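Local coordinates for protein MdcA (Pseudomonas aeruginosa, PDB 5VIT) that is the alpha subunit of malonate decarboxylase and probably moves the acyl carrier protein from its acetyl thioester to malonate, at residues 504-508 with 509-513; 472-476 with 477-481; 393-397 with 398-402. One frame throughout, in Å; residues are numbered along the deposited sequence.

Contact 1. Residues 504-508 with 509-513; sequences RMRRE and GLIAL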
ATOM      1  N   ARG A 504       3.929   9.225   1.264  1.00 25.98           N
ATOM      2  CA  ARG A 504       4.120   9.269   2.700  1.00 29.51           C
ATOM      3  C   ARG A 504       3.374   8.149   3.424  1.00 29.10           C
ATOM      4  O   ARG A 504       3.920   7.514   4.334  1.00 29.86           O
ATOM      5  CB  ARG A 504       3.664  10.628   3.229  1.00 35.88           C
ATOM      6  CG  ARG A 504       3.663  10.766   4.743  1.00 37.99           C
ATOM      7  CD  ARG A 504       3.953  12.205   5.097  1.00 39.03           C
ATOM      8  NE  ARG A 504       4.685  12.287   6.348  1.00 52.71           N
ATOM      9  CZ  ARG A 504       5.864  12.883   6.490  1.00 51.65           C
ATOM     10  NH1 ARG A 504       6.465  13.455   5.447  1.00 42.95           N
ATOM     11  NH2 ARG A 504       6.439  12.902   7.685  1.00 54.01           N
ATOM     12  N   MET A 505       2.125   7.911   3.027  1.00 24.63           N
ATOM     13  CA  MET A 505       1.331   6.877   3.672  1.00 24.89           C
ATOM     14  C   MET A 505       1.937   5.507   3.400  1.00 26.52           C
ATOM     15  O   MET A 505       1.960   4.643   4.281  1.00 25.80           O
ATOM     16  CB  MET A 505      -0.112   6.957   3.206  1.00 27.85           C
ATOM     17  CG  MET A 505      -0.730   8.321   3.554  1.00 32.94           C
ATOM     18  SD  MET A 505      -2.461   8.507   3.099  1.00 31.68           S
ATOM     19  CE  MET A 505      -3.236   7.464   4.322  1.00 33.20           C
ATOM     20  N   ARG A 506       2.469   5.330   2.196  1.00 24.76           N
ATOM     21  CA  ARG A 506       3.171   4.101   1.828  1.00 28.99           C
ATOM     22  C   ARG A 506       4.408   3.856   2.697  1.00 26.65           C
ATOM     23  O   ARG A 506       4.587   2.795   3.299  1.00 28.23           O
ATOM     24  CB  ARG A 506       3.596   4.168   0.372  1.00 24.61           C
ATOM     25  CG  ARG A 506       2.442   4.224  -0.603  1.00 28.66           C
ATOM     26  CD  ARG A 506       2.702   3.224  -1.657  1.00 30.14           C
ATOM     27  NE  ARG A 506       3.185   3.764  -2.902  1.00 34.87           N
ATOM     28  CZ  ARG A 506       3.923   3.079  -3.768  1.00 34.37           C
ATOM     29  NH1 ARG A 506       4.309   1.837  -3.496  1.00 31.29           N
ATOM     30  NH2 ARG A 506       4.295   3.652  -4.901  1.00 32.24           N
ATOM     31  N   ARG A 507       5.261   4.868   2.726  1.00 26.32           N
ATOM     32  CA  ARG A 507       6.488   4.851   3.480  1.00 30.47           C
ATOM     33  C   ARG A 507       6.264   4.639   4.985  1.00 30.67           C
ATOM     34  O   ARG A 507       7.004   3.894   5.612  1.00 28.28           O
ATOM     35  CB  ARG A 507       7.241   6.150   3.229  1.00 27.23           C
ATOM     36  CG  ARG A 507       8.693   6.118   3.643  1.00 31.65           C
ATOM     37  CD  ARG A 507       9.392   7.419   3.257  1.00 33.17           C
ATOM     38  NE  ARG A 507       8.562   8.612   3.472  1.00 41.66           N
ATOM     39  CZ  ARG A 507       8.361   9.113   4.699  1.00 43.11           C
ATOM     40  NH1 ARG A 507       8.948   8.518   5.765  1.00 34.14           N
ATOM     41  NH2 ARG A 507       7.601  10.208   4.898  1.00 40.06           N
ATOM     42  N   GLU A 508       5.241   5.273   5.550  1.00 28.88           N
ATOM     43  CA  GLU A 508       4.925   5.103   6.971  1.00 29.97           C
ATOM     44  C   GLU A 508       4.212   3.785   7.291  1.00 28.87           C
ATOM     45  O   GLU A 508       3.979   3.473   8.451  1.00 27.80           O
ATOM     46  CB  GLU A 508       4.100   6.284   7.463  1.00 29.39           C
ATOM     47  CG  GLU A 508       4.912   7.568   7.388  1.00 38.78           C
ATOM     48  CD  GLU A 508       4.177   8.775   7.882  1.00 40.94           C
ATOM     49  OE1 GLU A 508       2.952   8.677   8.092  1.00 41.69           O
ATOM     50  OE2 GLU A 508       4.829   9.827   8.057  1.00 44.58           O
ATOM     51  N   GLY A 509       3.884   3.010   6.262  1.00 27.47           N
ATOM     52  CA  GLY A 509       3.200   1.746   6.461  1.00 26.54           C
ATOM     53  C   GLY A 509       1.715   1.855   6.760  1.00 24.62           C
ATOM     54  O   GLY A 509       1.114   0.877   7.184  1.00 23.64           O
ATOM     55  N   LEU A 510       1.124   3.032   6.549  1.00 25.17           N
ATOM     56  CA  LEU A 510      -0.318   3.244   6.769  1.00 22.97           C
ATOM     57  C   LEU A 510      -1.127   2.525   5.698  1.00 25.89           C
ATOM     58  O   LEU A 510      -2.204   1.960   5.962  1.00 24.33           O
ATOM     59  CB  LEU A 510      -0.655   4.743   6.769  1.00 23.70           C
ATOM     60  CG  LEU A 510       0.052   5.605   7.828  1.00 28.68           C
ATOM     61  CD1 LEU A 510      -0.454   7.072   7.828  1.00 31.06           C
ATOM     62  CD2 LEU A 510      -0.097   4.970   9.221  1.00 22.08           C
ATOM     63  N   ILE A 511      -0.604   2.554   4.475  1.00 24.50           N
ATOM     64  CA  ILE A 511      -1.182   1.788   3.389  1.00 22.97           C
ATOM     65  C   ILE A 511      -0.080   1.015   2.691  1.00 25.73           C
ATOM     66  O   ILE A 511       1.100   1.361   2.785  1.00 26.18           O
ATOM     67  CB  ILE A 511      -1.910   2.677   2.365  1.00 25.75           C
ATOM     68  CG1 ILE A 511      -0.909   3.377   1.441  1.00 24.23           C
ATOM     69  CG2 ILE A 511      -2.808   3.709   3.072  1.00 24.76           C
ATOM     70  CD1 ILE A 511      -1.540   4.397   0.496  1.00 25.25           C
ATOM     71  N   ALA A 512      -0.473  -0.056   2.021  1.00 24.10           N
ATOM     72  CA  ALA A 512       0.426  -0.780   1.135  1.00 26.20           C
ATOM     73  C   ALA A 512      -0.233  -0.883  -0.228  1.00 23.96           C
ATOM     74  O   ALA A 512      -1.377  -1.326  -0.338  1.00 23.60           O
ATOM     75  CB  ALA A 512       0.736  -2.168   1.688  1.00 23.33           C
ATOM     76  N   LEU A 513       0.468  -0.465  -1.269  1.00 21.97           N
ATOM     77  CA  LEU A 513      -0.002  -0.737  -2.624  1.00 28.46           C
ATOM     78  C   LEU A 513       0.544  -2.106  -2.969  1.00 27.65           C
ATOM     79  O   LEU A 513       1.456  -2.574  -2.285  1.00 26.11           O
ATOM     80  CB  LEU A 513       0.480   0.323  -3.616  1.00 28.06           C
ATOM     81  CG  LEU A 513       0.082   1.774  -3.377  1.00 31.26           C
ATOM     82  CD1 LEU A 513       0.424   2.621  -4.602  1.00 29.04           C
ATOM     83  CD2 LEU A 513      -1.382   1.879  -3.021  1.00 28.27           C
TER
HETATM   84  O   HOH W   1       3.578   0.331   2.941  1.00 23.59           O
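R506, on the last turn of helix 502-507, lies against I511 and L513 after the chain has turned back past G509. Its CB leaves the backbone away from 509-513, with CG beside the backbone N (chi1 -64°). CG then packs on I511 CG1 at 4.0 Å, and bends at chi2 and chi3 bring the rest of the chain round. CD comes 3.5 Å from L513 CG, while NE lies 3.4 Å from L513 CD1. That methyl sits over one face of the guanidinium, displaced toward its rim, and the two side chains cross at about a right angle. At the tip, NH1 forms a salt bridge with D516, which also accepts the L513 amide, so one carboxylate fixes both partners of the apolar contact. L510 N donates to M505 O (2.9 Å), G509 N donates to R506 O (3.1 Å), and G509 has positive phi (77°). A water bridges R506 O and I511 O, donating to both. M505 CB and L510 CB meet at 4.2 Å on the flank of the turn, and M505 CE reaches I511 CG2 at 4.0 Å. The two bonds and the positive phi of G509 make a Schellman motif, with M505 and L510 supplying the apolar contact that often accompanies it; it ends helix 502-507 and leads the chain into strand 511-512 at the margin of the mixed sheet.

Contact 2. Residues 472-476 with 477-481; sequences YKARS and LEERQ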
ATOM      1  N   TYR A 472      -5.748  -0.364  11.744  1.00 24.07           N
ATOM      2  CA  TYR A 472      -5.456  -0.597  13.153  1.00 22.01           C
ATOM      3  C   TYR A 472      -4.358   0.324  13.638  1.00 27.60           C
ATOM      4  O   TYR A 472      -4.197   0.521  14.842  1.00 30.10           O
ATOM      5  CB  TYR A 472      -5.077  -2.045  13.395  1.00 26.32           C
ATOM      6  CG  TYR A 472      -3.687  -2.445  12.946  1.00 25.08           C
ATOM      7  CD1 TYR A 472      -3.459  -2.892  11.653  1.00 24.86           C
ATOM      8  CD2 TYR A 472      -2.611  -2.426  13.835  1.00 22.65           C
ATOM      9  CE1 TYR A 472      -2.196  -3.278  11.247  1.00 24.08           C
ATOM     10  CE2 TYR A 472      -1.347  -2.804  13.436  1.00 24.22           C
ATOM     11  CZ  TYR A 472      -1.148  -3.235  12.137  1.00 24.43           C
ATOM     12  OH  TYR A 472       0.100  -3.627  11.718  1.00 24.32           O
ATOM     13  N   LYS A 473      -3.611   0.902  12.695  1.00 27.78           N
ATOM     14  CA  LYS A 473      -2.539   1.839  13.024  1.00 24.81           C
ATOM     15  C   LYS A 473      -3.039   3.272  13.214  1.00 29.57           C
ATOM     16  O   LYS A 473      -2.322   4.117  13.748  1.00 27.53           O
ATOM     17  CB  LYS A 473      -1.468   1.809  11.921  1.00 24.93           C
ATOM     18  CG  LYS A 473      -0.731   0.464  11.781  1.00 24.50           C
ATOM     19  CD  LYS A 473       0.178   0.510  10.554  1.00 26.24           C
ATOM     20  CE  LYS A 473       1.245  -0.568  10.542  1.00 27.70           C
ATOM     21  NZ  LYS A 473       1.897  -0.669   9.176  1.00 35.67           N
ATOM     22  N   ALA A 474      -4.258   3.558  12.765  1.00 31.96           N
ATOM     23  CA  ALA A 474      -4.819   4.907  12.896  1.00 33.75           C
ATOM     24  C   ALA A 474      -4.922   5.377  14.353  1.00 33.86           C
ATOM     25  O   ALA A 474      -5.477   4.685  15.206  1.00 37.94           O
ATOM     26  CB  ALA A 474      -6.204   4.976  12.221  1.00 34.24           C
ATOM     27  N   ARG A 475      -4.413   6.573  14.623  1.00 40.84           N
ATOM     28  CA  ARG A 475      -4.398   7.107  15.983  1.00 46.93           C
ATOM     29  C   ARG A 475      -5.504   8.147  16.227  1.00 46.29           C
ATOM     30  O   ARG A 475      -5.657   8.643  17.341  1.00 43.89           O
ATOM     31  CB  ARG A 475      -3.020   7.701  16.293  1.00 48.67           C
ATOM     32  CG  ARG A 475      -1.869   7.092  15.456  1.00 47.49           C
ATOM     33  CD  ARG A 475      -0.595   7.935  15.547  1.00 53.14           C
ATOM     34  NE  ARG A 475      -0.787   9.232  14.904  1.00 62.85           N
ATOM     35  CZ  ARG A 475      -0.470   9.514  13.644  1.00 69.88           C
ATOM     36  NH1 ARG A 475       0.101   8.592  12.873  1.00 70.22           N
ATOM     37  NH2 ARG A 475      -0.704  10.734  13.164  1.00 68.20           N
ATOM     38  N   SER A 476      -6.278   8.453  15.187  1.00 41.57           N
ATOM     39  CA  SER A 476      -7.465   9.296  15.323  1.00 38.15           C
ATOM     40  C   SER A 476      -8.454   8.960  14.216  1.00 37.53           C
ATOM     41  O   SER A 476      -8.081   8.309  13.240  1.00 37.23           O
ATOM     42  CB  SER A 476      -7.095  10.770  15.248  1.00 38.10           C
ATOM     43  OG  SER A 476      -6.649  11.084  13.938  1.00 34.56           O
ATOM     44  N   LEU A 477      -9.696   9.419  14.351  1.00 33.67           N
ATOM     45  CA  LEU A 477     -10.713   9.176  13.332  1.00 34.52           C
ATOM     46  C   LEU A 477     -10.309   9.798  11.987  1.00 31.55           C
ATOM     47  O   LEU A 477     -10.500   9.202  10.924  1.00 29.10           O
ATOM     48  CB  LEU A 477     -12.068   9.730  13.779  1.00 33.85           C
ATOM     49  CG  LEU A 477     -13.185   9.693  12.731  1.00 31.26           C
ATOM     50  CD1 LEU A 477     -13.490   8.260  12.312  1.00 32.30           C
ATOM     51  CD2 LEU A 477     -14.451  10.382  13.243  1.00 28.55           C
ATOM     52  N   GLU A 478      -9.750  10.997  12.058  1.00 24.47           N
ATOM     53  CA  GLU A 478      -9.306  11.736  10.883  1.00 31.92           C
ATOM     54  C   GLU A 478      -8.220  10.973  10.115  1.00 31.73           C
ATOM     55  O   GLU A 478      -8.174  11.006   8.893  1.00 34.87           O
ATOM     56  CB  GLU A 478      -8.792  13.119  11.307  1.00 30.69           C
ATOM     57  CG  GLU A 478      -8.430  14.048  10.154  1.00 46.99           C
ATOM     58  CD  GLU A 478      -7.763  15.347  10.621  1.00 58.02           C
ATOM     59  OE1 GLU A 478      -6.608  15.290  11.106  1.00 60.22           O
ATOM     60  OE2 GLU A 478      -8.395  16.426  10.502  1.00 65.53           O
ATOM     61  N   GLU A 479      -7.353  10.271  10.830  1.00 31.62           N
ATOM     62  CA  GLU A 479      -6.281   9.543  10.160  1.00 32.59           C
ATOM     63  C   GLU A 479      -6.840   8.302   9.472  1.00 29.67           C
ATOM     64  O   GLU A 479      -6.447   7.958   8.355  1.00 30.75           O
ATOM     65  CB  GLU A 479      -5.182   9.159  11.151  1.00 34.90           C
ATOM     66  CG  GLU A 479      -4.031   8.455  10.474  1.00 46.52           C
ATOM     67  CD  GLU A 479      -2.920   8.131  11.428  1.00 52.08           C
ATOM     68  OE1 GLU A 479      -1.768   8.028  10.954  1.00 48.84           O
ATOM     69  OE2 GLU A 479      -3.203   7.995  12.645  1.00 53.40           O
ATOM     70  N   ARG A 480      -7.779   7.653  10.147  1.00 27.80           N
ATOM     71  CA  ARG A 480      -8.511   6.517   9.604  1.00 27.63           C
ATOM     72  C   ARG A 480      -9.262   6.877   8.316  1.00 27.75           C
ATOM     73  O   ARG A 480      -9.219   6.122   7.337  1.00 25.40           O
ATOM     74  CB  ARG A 480      -9.477   6.000  10.656  1.00 27.09           C
ATOM     75  CG  ARG A 480     -10.199   4.734  10.294  1.00 25.59           C
ATOM     76  CD  ARG A 480     -10.817   4.187  11.546  1.00 31.02           C
ATOM     77  NE  ARG A 480     -12.242   4.391  11.564  1.00 33.09           N
ATOM     78  CZ  ARG A 480     -12.951   4.704  12.641  1.00 31.07           C
ATOM     79  NH1 ARG A 480     -12.358   4.880  13.809  1.00 30.85           N
ATOM     80  NH2 ARG A 480     -14.265   4.848  12.534  1.00 26.60           N
ATOM     81  N   GLN A 481      -9.927   8.033   8.317  1.00 25.16           N
ATOM     82  CA  GLN A 481     -10.573   8.562   7.115  1.00 27.58           C
ATOM     83  C   GLN A 481      -9.559   8.745   5.987  1.00 26.79           C
ATOM     84  O   GLN A 481      -9.836   8.403   4.830  1.00 25.42           O
ATOM     85  CB  GLN A 481     -11.272   9.909   7.407  1.00 23.43           C
ATOM     86  CG  GLN A 481     -12.464   9.776   8.354  1.00 26.68           C
ATOM     87  CD  GLN A 481     -12.879  11.103   8.974  1.00 28.45           C
ATOM     88  OE1 GLN A 481     -12.166  12.091   8.869  1.00 29.77           O
ATOM     89  NE2 GLN A 481     -14.034  11.119   9.630  1.00 31.41           N
TER
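The carboxylate of E479 grips R475 twice, by backbone and by side chain. R475 N donates to E479 OE2 over 2.7 Å in a nearly straight bond (174° at the hydrogen), meeting that oxygen on its anti side and 28° out of the carboxylate plane. R475 NH1 pairs with E479 OE1, also at 2.7 Å, as a salt bridge. The two planes stand 62° apart, so this is no flat bidentate pairing: OE2 lies 3.2 Å above the guanidinium plane, over its centre. E479 can reach back because CG is anti to its backbone N and the chain is extended beyond it. The next shell fixes the start of the helix. S476 is the N-cap, its OG accepting from E479 N at 3.3 Å, while S476 O accepts from R480 N at 3.2 Å. A474 CB closes the turn against R480 CB, 3.8 Å away. Further out, the R480 guanidinium and Q481 NE2 are tied to D365, and L510 packs on E479. Since the carboxylate binds the amide of R475 and not S476 N, which lies 4.0 Å from E479 OE2, the reciprocal half of a capping box is missing. An acid placed at a helix N-terminus, with an amide and an arginine as partners, is probably stabilised in its ionised form even at this surface position.

Contact 3. Residues 393-397 with 398-402; sequences RHSTP and AWLDM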
ATOM      1  N   ARG A 393      -9.096 -13.091  26.091  1.00 24.93           N
ATOM      2  CA  ARG A 393      -7.897 -12.841  26.890  1.00 26.32           C
ATOM      3  C   ARG A 393      -6.668 -13.644  26.412  1.00 28.50           C
ATOM      4  O   ARG A 393      -5.534 -13.240  26.665  1.00 25.16           O
ATOM      5  CB  ARG A 393      -8.178 -13.145  28.367  1.00 27.09           C
ATOM      6  CG  ARG A 393      -9.296 -12.298  28.977  1.00 24.35           C
ATOM      7  CD  ARG A 393      -8.860 -10.853  29.195  1.00 24.76           C
ATOM      8  NE  ARG A 393      -9.935 -10.018  29.751  1.00 23.80           N
ATOM      9  CZ  ARG A 393     -10.804  -9.322  29.019  1.00 25.55           C
ATOM     10  NH1 ARG A 393     -10.730  -9.355  27.692  1.00 22.37           N
ATOM     11  NH2 ARG A 393     -11.750  -8.586  29.606  1.00 20.71           N
ATOM     12  N   HIS A 394      -6.881 -14.760  25.708  1.00 23.05           N
ATOM     13  CA  HIS A 394      -5.748 -15.595  25.294  1.00 26.10           C
ATOM     14  C   HIS A 394      -5.042 -14.968  24.100  1.00 30.52           C
ATOM     15  O   HIS A 394      -5.675 -14.544  23.128  1.00 26.78           O
ATOM     16  CB  HIS A 394      -6.179 -17.035  24.967  1.00 27.30           C
ATOM     17  CG  HIS A 394      -6.712 -17.226  23.576  1.00 26.62           C
ATOM     18  ND1 HIS A 394      -8.019 -16.958  23.234  1.00 24.86           N
ATOM     19  CD2 HIS A 394      -6.117 -17.686  22.448  1.00 26.84           C
ATOM     20  CE1 HIS A 394      -8.207 -17.233  21.953  1.00 20.75           C
ATOM     21  NE2 HIS A 394      -7.071 -17.682  21.454  1.00 23.98           N
ATOM     22  N   SER A 395      -3.722 -14.900  24.195  1.00 23.60           N
ATOM     23  CA  SER A 395      -2.937 -14.302  23.141  1.00 32.26           C
ATOM     24  C   SER A 395      -2.661 -15.303  22.029  1.00 32.94           C
ATOM     25  O   SER A 395      -2.654 -16.520  22.230  1.00 31.68           O
ATOM     26  CB  SER A 395      -1.617 -13.757  23.688  1.00 29.66           C
ATOM     27  OG  SER A 395      -0.770 -14.823  24.055  1.00 37.26           O
ATOM     28  N   THR A 396      -2.425 -14.765  20.848  1.00 30.61           N
ATOM     29  CA  THR A 396      -2.001 -15.565  19.722  1.00 30.23           C
ATOM     30  C   THR A 396      -1.112 -14.574  18.941  1.00 31.01           C
ATOM     31  O   THR A 396      -1.323 -13.366  19.063  1.00 30.05           O
ATOM     32  CB  THR A 396      -3.222 -16.063  18.954  1.00 27.98           C
ATOM     33  OG1 THR A 396      -3.018 -17.391  18.483  1.00 37.90           O
ATOM     34  CG2 THR A 396      -3.518 -15.153  17.823  1.00 23.20           C
ATOM     35  N   PRO A 397      -0.107 -15.051  18.177  1.00 35.45           N
ATOM     36  CA  PRO A 397       0.845 -14.098  17.575  1.00 32.09           C
ATOM     37  C   PRO A 397       0.195 -13.016  16.704  1.00 31.80           C
ATOM     38  O   PRO A 397       0.582 -11.860  16.868  1.00 28.23           O
ATOM     39  CB  PRO A 397       1.759 -14.994  16.731  1.00 32.37           C
ATOM     40  CG  PRO A 397       1.696 -16.337  17.436  1.00 32.09           C
ATOM     41  CD  PRO A 397       0.238 -16.446  17.840  1.00 35.64           C
ATOM     42  N   ALA A 398      -0.768 -13.365  15.843  1.00 26.78           N
ATOM     43  CA  ALA A 398      -1.446 -12.370  15.012  1.00 25.64           C
ATOM     44  C   ALA A 398      -2.200 -11.340  15.856  1.00 27.79           C
ATOM     45  O   ALA A 398      -2.158 -10.147  15.580  1.00 27.65           O
ATOM     46  CB  ALA A 398      -2.409 -13.049  14.036  1.00 23.90           C
ATOM     47  N   TRP A 399      -2.891 -11.827  16.879  1.00 26.39           N
ATOM     48  CA  TRP A 399      -3.704 -11.002  17.768  1.00 27.41           C
ATOM     49  C   TRP A 399      -2.832 -10.018  18.559  1.00 29.54           C
ATOM     50  O   TRP A 399      -3.220  -8.867  18.783  1.00 26.22           O
ATOM     51  CB  TRP A 399      -4.511 -11.926  18.690  1.00 25.10           C
ATOM     52  CG  TRP A 399      -5.456 -11.304  19.645  1.00 26.56           C
ATOM     53  CD1 TRP A 399      -6.751 -10.953  19.408  1.00 25.41           C
ATOM     54  CD2 TRP A 399      -5.211 -11.034  21.034  1.00 27.04           C
ATOM     55  NE1 TRP A 399      -7.324 -10.444  20.556  1.00 27.42           N
ATOM     56  CE2 TRP A 399      -6.401 -10.494  21.572  1.00 25.64           C
ATOM     57  CE3 TRP A 399      -4.097 -11.188  21.870  1.00 27.78           C
ATOM     58  CZ2 TRP A 399      -6.508 -10.094  22.905  1.00 24.23           C
ATOM     59  CZ3 TRP A 399      -4.204 -10.792  23.206  1.00 32.22           C
ATOM     60  CH2 TRP A 399      -5.405 -10.252  23.705  1.00 29.77           C
ATOM     61  N   LEU A 400      -1.638 -10.468  18.945  1.00 28.94           N
ATOM     62  CA  LEU A 400      -0.662  -9.597  19.591  1.00 27.05           C
ATOM     63  C   LEU A 400      -0.042  -8.611  18.609  1.00 31.43           C
ATOM     64  O   LEU A 400       0.341  -7.508  19.005  1.00 32.26           O
ATOM     65  CB  LEU A 400       0.459 -10.408  20.254  1.00 29.64           C
ATOM     66  CG  LEU A 400       0.090 -11.329  21.414  1.00 34.14           C
ATOM     67  CD1 LEU A 400       1.283 -12.216  21.774  1.00 25.38           C
ATOM     68  CD2 LEU A 400      -0.360 -10.495  22.609  1.00 30.88           C
ATOM     69  N   ASP A 401       0.060  -9.000  17.334  1.00 30.22           N
ATOM     70  CA  ASP A 401       0.740  -8.166  16.326  1.00 32.82           C
ATOM     71  C   ASP A 401       0.067  -6.813  16.122  1.00 33.80           C
ATOM     72  O   ASP A 401       0.656  -5.896  15.567  1.00 36.98           O
ATOM     73  CB  ASP A 401       0.819  -8.873  14.969  1.00 28.90           C
ATOM     74  CG  ASP A 401       1.974  -8.340  14.110  1.00 36.76           C
ATOM     75  OD1 ASP A 401       1.823  -8.185  12.870  1.00 31.52           O
ATOM     76  OD2 ASP A 401       3.042  -8.054  14.698  1.00 40.01           O
ATOM     77  N   MET A 402      -1.174  -6.700  16.572  1.00 33.16           N
ATOM     78  CA  MET A 402      -1.937  -5.489  16.382  1.00 33.18           C
ATOM     79  C   MET A 402      -1.610  -4.405  17.409  1.00 35.96           C
ATOM     80  O   MET A 402      -2.082  -3.282  17.269  1.00 32.14           O
ATOM     81  CB  MET A 402      -3.430  -5.822  16.419  1.00 33.79           C
ATOM     82  CG  MET A 402      -3.827  -6.880  15.383  1.00 32.10           C
ATOM     83  SD  MET A 402      -3.642  -6.236  13.700  1.00 30.72           S
ATOM     84  CE  MET A 402      -5.012  -5.292  13.787  1.00 25.17           C
TER
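W399 folds back over the backbone that leads into its own helix. With CG anti to the backbone N (chi1 -177°), the indole is swung toward 393-395: S395 CA lies 3.6 Å from W399 CE3, and H394 O sits over one ring face, 3.9 Å above the plane and offset toward the rim. R392 adds a cation-pi contact to the same ring. T396 holds the base of this side chain, its CG2 touching W399 CB at 3.5 Å as the two side chains cross obliquely. T396 also occupies the N-cap position, yet its side chain makes no capping bond; its backbone serves instead, T396 O accepting from L400 N at 2.9 Å with a C=O...N angle of 171°. P397 follows as the first helical residue, where its ring suits the helical phi and no amide donor is needed, and its O accepts from D401 N at 2.9 Å. Across the turn, S395 CB packs on L400 CD2 at 3.7 Å. The short helix 397-400 comes between helix 382-385 and strand 416-420 in the chain. T396 and A398 rest on D353, just ahead of strand 354-357, W399 bonds through its backbone to R414, and D401 OD1 is bonded to H252, just beyond helix 235-250.

Along the chain the order is contact 3, contact 2, contact 1, all on the same side of the chain's centre. Contacts 1 and 2 have centres about 13 Å apart and join directly: K473 NZ lies 2.6 Å from G509 O, a probable hydrogen bond. Both adjoin the edge of the mixed sheet: contact 2 follows strand 467-469, and contact 1 includes its antiparallel neighbour 511-512. Contact 3 is about 21 Å from contact 2 between centres, but M402 CE still packs on Y472 CG at 3.3 Å. Contacts 1 and 3 do not touch. Contact 1 alone meets other protein chains, through ion pairs of R504 and E508, so the end of helix 502-507 faces neighbouring protein chains of the assembly.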